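Local structure of FAD:protein FMN transferase (Vibrio cholerae, 6NXJ) at residues P293-V298 and E306-S311. The protein probably transfers the FMN moiety of FAD to a threonine hydroxyl of a target flavoprotein, releasing AMP, with magnesium as cofactor. The protein carries 1 engineered substitution. Sequence-based numbering, arbitrary orientation.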
loop_
_atom_site.group_PDB
_atom_site.type_symbol
_atom_site.label_atom_id
_atom_site.label_comp_id
_atom_site.label_asym_id
_atom_site.label_seq_id
_atom_site.Cartn_x
_atom_site.Cartn_y
_atom_site.Cartn_z
ATOM N N PRO A 293 -0.165 -14.385 -6.205
ATOM C CA PRO A 293 1.039 -14.825 -5.492
ATOM C C PRO A 293 1.110 -14.106 -4.139
ATOM O O PRO A 293 1.307 -12.906 -4.111
ATOM C CB PRO A 293 2.212 -14.445 -6.411
ATOM C CG PRO A 293 1.538 -14.051 -7.719
ATOM C CD PRO A 293 0.201 -13.476 -7.299
ATOM N N VAL A 294 0.920 -14.876 -3.073
ATOM C CA VAL A 294 0.882 -14.387 -1.662
ATOM C C VAL A 294 1.726 -15.319 -0.789
ATOM O O VAL A 294 1.578 -16.572 -0.894
ATOM C CB VAL A 294 -0.562 -14.345 -1.118
ATOM C CG1 VAL A 294 -0.643 -13.622 0.211
ATOM C CG2 VAL A 294 -1.513 -13.700 -2.095
ATOM N N LEU A 295 2.517 -14.722 0.100
ATOM C CA LEU A 295 3.170 -15.434 1.215
ATOM C C LEU A 295 2.659 -14.791 2.500
ATOM O O LEU A 295 2.902 -13.562 2.668
ATOM C CB LEU A 295 4.698 -15.337 1.091
ATOM C CG LEU A 295 5.475 -15.987 2.246
ATOM C CD1 LEU A 295 5.329 -17.514 2.261
ATOM C CD2 LEU A 295 6.936 -15.614 2.198
ATOM N N MET A 296 1.990 -15.574 3.342
ATOM C CA MET A 296 1.565 -15.172 4.721
ATOM C C MET A 296 2.439 -15.858 5.775
ATOM O O MET A 296 2.606 -17.119 5.720
ATOM C CB MET A 296 0.121 -15.559 5.035
ATOM C CG MET A 296 -0.879 -14.798 4.225
ATOM S SD MET A 296 -2.453 -14.709 5.087
ATOM C CE MET A 296 -3.488 -14.280 3.694
ATOM N N ILE A 297 2.939 -15.066 6.722
ATOM C CA ILE A 297 3.544 -15.590 7.977
ATOM C C ILE A 297 2.496 -15.429 9.067
ATOM O O ILE A 297 1.979 -14.306 9.250
ATOM C CB ILE A 297 4.844 -14.856 8.367
ATOM C CG1 ILE A 297 5.813 -14.665 7.202
ATOM C CG2 ILE A 297 5.495 -15.572 9.538
ATOM C CD1 ILE A 297 6.418 -15.938 6.684
ATOM N N VAL A 298 2.240 -16.514 9.781
ATOM C CA VAL A 298 1.241 -16.600 10.866
ATOM C C VAL A 298 1.953 -17.102 12.114
ATOM O O VAL A 298 2.701 -18.091 12.021
ATOM C CB VAL A 298 0.090 -17.547 10.485
ATOM C CG1 VAL A 298 -0.942 -17.648 11.597
ATOM C CG2 VAL A 298 -0.533 -17.113 9.157
ATOM N N GLU A 306 4.468 -20.597 7.528
ATOM C CA GLU A 306 4.374 -19.920 6.218
ATOM C C GLU A 306 3.250 -20.583 5.425
ATOM O O GLU A 306 3.219 -21.791 5.378
ATOM C CB GLU A 306 5.660 -20.051 5.410
ATOM C CG GLU A 306 6.906 -19.862 6.241
ATOM C CD GLU A 306 8.185 -19.811 5.423
ATOM O OE1 GLU A 306 8.106 -19.841 4.160
ATOM O OE2 GLU A 306 9.266 -19.726 6.052
ATOM N N TYR A 307 2.368 -19.792 4.840
ATOM C CA TYR A 307 1.383 -20.193 3.806
ATOM C C TYR A 307 1.744 -19.486 2.504
ATOM O O TYR A 307 1.694 -18.248 2.457
ATOM C CB TYR A 307 -0.025 -19.785 4.236
ATOM C CG TYR A 307 -0.521 -20.534 5.433
ATOM C CD1 TYR A 307 -0.937 -21.854 5.310
ATOM C CD2 TYR A 307 -0.525 -19.950 6.691
ATOM C CE1 TYR A 307 -1.401 -22.561 6.409
ATOM C CE2 TYR A 307 -0.998 -20.639 7.796
ATOM C CZ TYR A 307 -1.426 -21.950 7.651
ATOM O OH TYR A 307 -1.887 -22.644 8.723
ATOM N N ALA A 308 2.148 -20.263 1.508
ATOM C CA ALA A 308 2.445 -19.790 0.145
ATOM C C ALA A 308 1.313 -20.240 -0.782
ATOM O O ALA A 308 1.018 -21.468 -0.825
ATOM C CB ALA A 308 3.784 -20.306 -0.322
ATOM N N SER A 309 0.739 -19.283 -1.520
ATOM C CA SER A 309 -0.269 -19.570 -2.566
ATOM C C SER A 309 0.425 -20.327 -3.712
ATOM O O SER A 309 1.688 -20.185 -3.890
ATOM C CB SER A 309 -0.966 -18.311 -3.020
ATOM O OG SER A 309 -0.169 -17.572 -3.918
ATOM N N SER A 310 -0.363 -21.129 -4.435
ATOM C CA SER A 310 0.037 -21.889 -5.645
ATOM C C SER A 310 0.930 -21.048 -6.537
ATOM O O SER A 310 1.970 -21.554 -7.015
ATOM C CB SER A 310 -1.184 -22.311 -6.398
ATOM O OG SER A 310 -1.888 -23.218 -5.594
ATOM N N SER A 311 0.543 -19.806 -6.763
ATOM C CA SER A 311 1.229 -18.907 -7.715
ATOM C C SER A 311 2.442 -18.203 -7.053
ATOM O O SER A 311 3.280 -17.639 -7.781
ATOM C CB SER A 311 0.202 -17.954 -8.341
ATOM O OG SER A 311 -0.294 -16.987 -7.416
#
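Glu306 pairs with Ile297 and raises its side chain from the face of the sheet that also carries Leu295 and Ala308. Its CB lies 4.1 Å from Leu295 CD1, the methyl that also meets Ala308 CB. CG, anti to the carbonyl carbon (chi1 -42°), comes 4.0 Å from Ile297 CD1, the two side chains running side by side. Beyond CG the chain stays extended; OE1 passes 4.1 Å from the same Leu295 CD1 and is held by a salt bridge with Lys203. Glutamate suits this partly exposed position: its methylenes cover apolar neighbours while the carboxylate reaches a lysine.

The two segments belong to the beta hairpin of strands 294-299 and 304-308, at one edge of the chain's antiparallel sheet, where 304-308 is one of the two outermost strands. Met296 and Tyr307 form a hydrogen-bonded pair, Met296 N to Tyr307 O and Tyr307 N to Met296 O both measuring 2.8 Å. On their face Val298 CG2 abuts the edge of the Tyr307 ring in its plane, 3.8 Å from CD2, a buried, branched valine against a flat, partly exposed ring.

Where the outer strand ends, Ser309 N still donates to Val294 O, 2.9 Å away and almost straight at 175°. A short hydroxyl replaces a second carbonyl here: Ser309 OG accepts a hydrogen bond from Val294 N at 3.0 Å while its own hydrogen goes to Ile292 O.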